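PDB 4RKS: mevalonate 3-kinase, which phosphorylates (R)-mevalonate at its 3-hydroxyl with ATP, giving 3-phosphomevalonate in the alternative mevalonate pathway of extreme acidophiles. Local coordinates for residues 248-253 with 290-295; 33-38 with 54-59. All coordinates share one frame; numbering follows the deposited sequence.

Contact 1: residues 248-253 with 290-295. With MEV ((R)-mevalonate), chain C.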
loop_
_atom_site.group_PDB
_atom_site.type_symbol
_atom_site.label_atom_id
_atom_site.label_comp_id
_atom_site.label_asym_id
_atom_site.label_seq_id
_atom_site.Cartn_x
_atom_site.Cartn_y
_atom_site.Cartn_z
ATOM N N ASP A 248 -12.570 -6.914 -11.335
ATOM C CA ASP A 248 -13.171 -6.251 -12.500
ATOM C C ASP A 248 -13.363 -4.754 -12.256
ATOM O O ASP A 248 -13.063 -3.933 -13.118
ATOM C CB ASP A 248 -14.532 -6.851 -12.848
ATOM C CG ASP A 248 -14.439 -8.233 -13.457
ATOM O OD1 ASP A 248 -13.331 -8.676 -13.826
ATOM O OD2 ASP A 248 -15.504 -8.876 -13.570
ATOM N N LEU A 249 -13.888 -4.406 -11.080
ATOM C CA LEU A 249 -14.120 -3.007 -10.736
ATOM C C LEU A 249 -12.799 -2.243 -10.550
ATOM O O LEU A 249 -12.691 -1.088 -10.959
ATOM C CB LEU A 249 -14.981 -2.908 -9.476
ATOM C CG LEU A 249 -15.442 -1.540 -8.960
ATOM C CD1 LEU A 249 -16.690 -1.692 -8.132
ATOM C CD2 LEU A 249 -14.370 -0.908 -8.081
ATOM N N ALA A 250 -11.814 -2.887 -9.933
ATOM C CA ALA A 250 -10.490 -2.306 -9.778
ATOM C C ALA A 250 -9.901 -1.919 -11.136
ATOM O O ALA A 250 -9.261 -0.880 -11.253
ATOM C CB ALA A 250 -9.568 -3.264 -9.063
ATOM N N GLN A 251 -10.121 -2.751 -12.154
ATOM C CA GLN A 251 -9.641 -2.438 -13.500
ATOM C C GLN A 251 -10.382 -1.229 -14.081
ATOM O O GLN A 251 -9.770 -0.380 -14.723
ATOM C CB GLN A 251 -9.786 -3.646 -14.444
ATOM C CG GLN A 251 -9.429 -3.308 -15.894
ATOM C CD GLN A 251 -9.350 -4.530 -16.801
ATOM O OE1 GLN A 251 -8.778 -5.559 -16.438
ATOM N NE2 GLN A 251 -9.911 -4.407 -17.995
ATOM N N GLU A 252 -11.688 -1.144 -13.851
ATOM C CA GLU A 252 -12.457 0.017 -14.311
ATOM C C GLU A 252 -12.025 1.284 -13.577
ATOM O O GLU A 252 -11.903 2.343 -14.185
ATOM C CB GLU A 252 -13.956 -0.206 -14.126
ATOM C CG GLU A 252 -14.495 -1.360 -14.947
ATOM C CD GLU A 252 -16.008 -1.458 -14.899
ATOM O OE1 GLU A 252 -16.679 -0.444 -15.190
ATOM O OE2 GLU A 252 -16.523 -2.551 -14.570
ATOM N N ASP A 253 -11.790 1.163 -12.273
ATOM C CA ASP A 253 -11.261 2.273 -11.485
ATOM C C ASP A 253 -9.895 2.710 -12.003
ATOM O O ASP A 253 -9.628 3.900 -12.132
ATOM C CB ASP A 253 -11.154 1.899 -10.007
ATOM C CG ASP A 253 -11.019 3.123 -9.105
ATOM O OD1 ASP A 253 -12.059 3.761 -8.836
ATOM O OD2 ASP A 253 -9.884 3.445 -8.676
ATOM N N ALA A 290 -8.066 -9.679 -14.748
ATOM C CA ALA A 290 -8.313 -8.245 -14.609
ATOM C C ALA A 290 -7.005 -7.613 -14.170
ATOM O O ALA A 290 -6.252 -8.232 -13.406
ATOM C CB ALA A 290 -9.417 -7.968 -13.599
ATOM N N TYR A 291 -6.719 -6.396 -14.630
ATOM C CA TYR A 291 -5.451 -5.760 -14.269
ATOM C C TYR A 291 -5.638 -4.457 -13.493
ATOM O O TYR A 291 -6.678 -3.825 -13.576
ATOM C CB TYR A 291 -4.607 -5.478 -15.517
ATOM C CG TYR A 291 -5.061 -4.257 -16.274
ATOM C CD1 TYR A 291 -6.037 -4.356 -17.259
ATOM C CD2 TYR A 291 -4.517 -3.008 -16.011
ATOM C CE1 TYR A 291 -6.462 -3.246 -17.948
ATOM C CE2 TYR A 291 -4.938 -1.892 -16.696
ATOM C CZ TYR A 291 -5.910 -2.015 -17.659
ATOM O OH TYR A 291 -6.327 -0.904 -18.346
ATOM N N ILE A 292 -4.588 -4.067 -12.770
ATOM C CA ILE A 292 -4.511 -2.811 -12.019
ATOM C C ILE A 292 -3.183 -2.109 -12.334
ATOM O O ILE A 292 -2.156 -2.770 -12.464
ATOM C CB ILE A 292 -4.607 -3.059 -10.490
ATOM C CG1 ILE A 292 -5.975 -3.627 -10.108
ATOM C CG2 ILE A 292 -4.308 -1.772 -9.680
ATOM C CD1 ILE A 292 -6.012 -4.198 -8.705
ATOM N N VAL A 293 -3.204 -0.782 -12.469
ATOM C CA VAL A 293 -1.977 0.014 -12.506
ATOM C C VAL A 293 -2.091 1.096 -11.436
ATOM O O VAL A 293 -3.067 1.838 -11.433
ATOM C CB VAL A 293 -1.750 0.680 -13.891
ATOM C CG1 VAL A 293 -0.485 1.531 -13.885
ATOM C CG2 VAL A 293 -1.719 -0.376 -15.011
ATOM N N THR A 294 -1.123 1.187 -10.526
ATOM C CA THR A 294 -1.187 2.225 -9.491
ATOM C C THR A 294 -0.330 3.423 -9.912
ATOM O O THR A 294 -0.636 4.065 -10.902
ATOM C CB THR A 294 -0.755 1.681 -8.094
ATOM O OG1 THR A 294 0.596 1.192 -8.141
ATOM C CG2 THR A 294 -1.673 0.540 -7.669
ATOM N N GLY A 295 0.744 3.725 -9.190
ATOM C CA GLY A 295 1.554 4.889 -9.528
ATOM C C GLY A 295 2.873 4.557 -10.211
ATOM O O GLY A 295 3.458 5.390 -10.885
HETATM C C8 MEV C . -1.315 5.890 -2.959
HETATM O O8 MEV C . -0.871 6.872 -2.042
HETATM C C2 MEV C . -1.078 6.416 -4.357
HETATM C C3 MEV C . -1.160 5.419 -5.501
HETATM O O7 MEV C . -0.406 4.257 -5.263
HETATM C C4 MEV C . -2.599 5.013 -5.770
HETATM C C5 MEV C . -3.094 3.896 -4.869
HETATM O O3 MEV C . -2.404 2.851 -4.670
HETATM O O4 MEV C . -4.199 4.023 -4.292
HETATM C C6 MEV C . -0.595 6.113 -6.720
#

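Contact 2: residues 33-38 with 54-59. With MEV ((R)-mevalonate), chain C.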
loop_
_atom_site.group_PDB
_atom_site.type_symbol
_atom_site.label_atom_id
_atom_site.label_comp_id
_atom_site.label_asym_id
_atom_site.label_seq_id
_atom_site.Cartn_x
_atom_site.Cartn_y
_atom_site.Cartn_z
ATOM N N ILE A 33 -1.234 -2.708 -2.744
ATOM C CA ILE A 33 -1.709 -2.342 -4.079
ATOM C C ILE A 33 -3.075 -1.680 -3.945
ATOM O O ILE A 33 -3.975 -2.231 -3.296
ATOM C CB ILE A 33 -1.832 -3.581 -5.001
ATOM C CG1 ILE A 33 -0.455 -4.182 -5.281
ATOM C CG2 ILE A 33 -2.545 -3.219 -6.316
ATOM C CD1 ILE A 33 -0.495 -5.623 -5.797
ATOM N N GLY A 34 -3.238 -0.502 -4.536
ATOM C CA GLY A 34 -4.539 0.151 -4.554
ATOM C C GLY A 34 -5.585 -0.602 -5.377
ATOM O O GLY A 34 -5.282 -1.154 -6.428
ATOM N N VAL A 35 -6.823 -0.620 -4.893
ATOM C CA VAL A 35 -7.953 -1.232 -5.604
ATOM C C VAL A 35 -8.976 -0.165 -6.028
ATOM O O VAL A 35 -9.517 -0.196 -7.143
ATOM C CB VAL A 35 -8.627 -2.331 -4.729
ATOM C CG1 VAL A 35 -10.014 -2.682 -5.245
ATOM C CG2 VAL A 35 -7.738 -3.577 -4.668
ATOM N N VAL A 36 -9.250 0.771 -5.129
ATOM C CA VAL A 36 -9.849 2.060 -5.508
ATOM C C VAL A 36 -8.748 3.065 -5.241
ATOM O O VAL A 36 -8.289 3.211 -4.099
ATOM C CB VAL A 36 -11.140 2.391 -4.719
ATOM C CG1 VAL A 36 -11.658 3.813 -5.059
ATOM C CG2 VAL A 36 -12.226 1.353 -5.026
ATOM N N LEU A 37 -8.295 3.719 -6.303
ATOM C CA LEU A 37 -6.991 4.354 -6.314
ATOM C C LEU A 37 -7.027 5.748 -5.727
ATOM O O LEU A 37 -7.876 6.555 -6.103
ATOM C CB LEU A 37 -6.450 4.394 -7.750
ATOM C CG LEU A 37 -6.252 3.007 -8.361
ATOM C CD1 LEU A 37 -5.868 3.098 -9.841
ATOM C CD2 LEU A 37 -5.201 2.263 -7.564
ATOM N N LEU A 38 -6.083 6.039 -4.830
ATOM C CA LEU A 38 -6.042 7.346 -4.184
ATOM C C LEU A 38 -5.300 8.413 -4.993
ATOM O O LEU A 38 -4.185 8.197 -5.458
ATOM C CB LEU A 38 -5.395 7.235 -2.804
ATOM C CG LEU A 38 -5.277 8.574 -2.077
ATOM C CD1 LEU A 38 -6.666 9.071 -1.701
ATOM C CD2 LEU A 38 -4.398 8.412 -0.844
ATOM N N ALA A 54 -9.444 2.176 -1.579
ATOM C CA ALA A 54 -9.408 0.790 -1.124
ATOM C C ALA A 54 -8.112 0.104 -1.577
ATOM O O ALA A 54 -7.478 0.522 -2.545
ATOM C CB ALA A 54 -10.643 0.013 -1.645
ATOM N N GLY A 55 -7.708 -0.944 -0.874
ATOM C CA GLY A 55 -6.478 -1.612 -1.248
ATOM C C GLY A 55 -6.310 -3.006 -0.684
ATOM O O GLY A 55 -7.100 -3.454 0.151
ATOM N N ILE A 56 -5.262 -3.684 -1.145
ATOM C CA ILE A 56 -4.882 -5.008 -0.637
ATOM C C ILE A 56 -3.423 -4.994 -0.200
ATOM O O ILE A 56 -2.616 -4.281 -0.793
ATOM C CB ILE A 56 -5.014 -6.111 -1.709
ATOM C CG1 ILE A 56 -4.430 -5.600 -3.028
ATOM C CG2 ILE A 56 -6.433 -6.580 -1.859
ATOM C CD1 ILE A 56 -4.419 -6.632 -4.150
ATOM N N ALA A 57 -3.082 -5.782 0.816
ATOM C CA ALA A 57 -1.680 -6.069 1.116
ATOM C C ALA A 57 -1.251 -7.319 0.344
ATOM O O ALA A 57 -2.035 -8.255 0.198
ATOM C CB ALA A 57 -1.469 -6.260 2.601
ATOM N N TYR A 58 -0.020 -7.332 -0.162
ATOM C CA TYR A 58 0.471 -8.499 -0.901
ATOM C C TYR A 58 1.864 -8.913 -0.433
ATOM O O TYR A 58 2.562 -8.142 0.236
ATOM C CB TYR A 58 0.503 -8.210 -2.403
ATOM C CG TYR A 58 1.631 -7.270 -2.835
ATOM C CD1 TYR A 58 1.454 -5.890 -2.833
ATOM C CD2 TYR A 58 2.866 -7.770 -3.255
ATOM C CE1 TYR A 58 2.460 -5.034 -3.235
ATOM C CE2 TYR A 58 3.894 -6.917 -3.647
ATOM C CZ TYR A 58 3.680 -5.547 -3.635
ATOM O OH TYR A 58 4.677 -4.678 -4.018
ATOM N N SER A 59 2.260 -10.135 -0.789
ATOM C CA SER A 59 3.662 -10.537 -0.721
ATOM C C SER A 59 3.845 -11.565 -1.830
ATOM O O SER A 59 3.020 -11.618 -2.735
ATOM C CB SER A 59 4.030 -11.117 0.646
ATOM O OG SER A 59 5.439 -11.179 0.825
HETATM C C8 MEV C . -1.315 5.890 -2.959
HETATM O O8 MEV C . -0.871 6.872 -2.042
HETATM C C2 MEV C . -1.078 6.416 -4.357
HETATM C C3 MEV C . -1.160 5.419 -5.501
HETATM O O7 MEV C . -0.406 4.257 -5.263
HETATM C C4 MEV C . -2.599 5.013 -5.770
HETATM C C5 MEV C . -3.094 3.896 -4.869
HETATM O O3 MEV C . -2.404 2.851 -4.670
HETATM O O4 MEV C . -4.199 4.023 -4.292
HETATM C C6 MEV C . -0.595 6.113 -6.720
#

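Contact 1: residues 248-253 with 290-295
Q251 crosses the side chain of Y291 where helix 243-262 packs on strand 289-292, a helix-on-strand contact in the C-terminal domain of this GHMP-family kinase. The axes of 248-253 and 290-292 approach to 6.8 Å at 45°. The two side chains meet at about a right angle, with amide and ring planes 35° apart; CD of Q251 is 3.3 Å from CD1 of Y291, and CG meets CE1. With CG anti to the backbone N (chi1 174°) and the chain extended beyond it, Q251 delivers its OE1 to the strand backbone. There OE1 accepts a bond from Y291 N at 2.9 Å, the donor tilted modestly from the carbonyl plane. This polar grip ties the helix side chain to the strand's main chain and limits rotation of the amide beside the ring. I277 and L280 of helix 271-283 also pack on Y291. Towards the start of the helix segment D248 OD1 comes within 4.0 Å of A290 CB, and its hydrogen-bond partner is W288 NE1. Further along the strand the contact becomes apolar, A250 CB resting against the CG1-CD1 arm of I292. Beyond it the chain runs on through T294 and G295 into the mevalonate pocket, where G295 N lies 3.7 Å from C6 of the ligand.

Contact 2: residues 33-38 with 54-59
I33 and I56 exchange both backbone bonds of an antiparallel hydrogen-bonded pair, I33 N to I56 O and I56 N to I33 O, each 2.9 Å. One step on, G34 faces G55, and then the register slips. V35 N (2.7 Å) and V36 N (3.1 Å) both donate to A54 O, reaching it from the same face of its plane, while A54 N returns a bond to V36 O on a lone pair. Among the apolar contacts, I33 CB meets CG1 of I56, and V36 CB packs on A54 CB at 3.9 Å. I33 holds CG1 anti to its carbonyl carbon (chi1 -66°), which brings it 3.5 Å from CD1 of Y58; the two side chains cross at about a right angle, and Y58 also touches L325. A serine in place of Y58 would probably leave the CG1-CD1 arm of I33 without its aromatic neighbour and open a gap beside L325. Polar contact with mevalonate comes from L38 N, whose nearly straight bond to O4 is 2.8 Å long; G34 CA lies 3.4 Å from O3, where a CB would collide with the ligand. The arrangement is a classic beta bulge, V35 and V36 opposite A54, beside the mevalonate pocket that G34, L37 and L38 help to line.

In the fold
Both contacts are buried, with contact 2 nearer the centre of the chain, their centres about 10 Å apart. Contact 1 sets a helix against a strand and relies on one side-chain-to-backbone bond plus packing; contact 2 joins two strands through a ladder of main-chain bonds. Contact 1 lies in the C-terminal domain and contact 2 in the N-terminal domain, and they meet directly: D253 OD2 probably accepts a hydrogen bond from L37 N, and CG2 of I292 packs on G34 O. D253 also pairs with R223 and H230 of helix 220-238. Mevalonate lies against both, touched by T294 and G295 from contact 1 and by G34, L37 and L38 from contact 2.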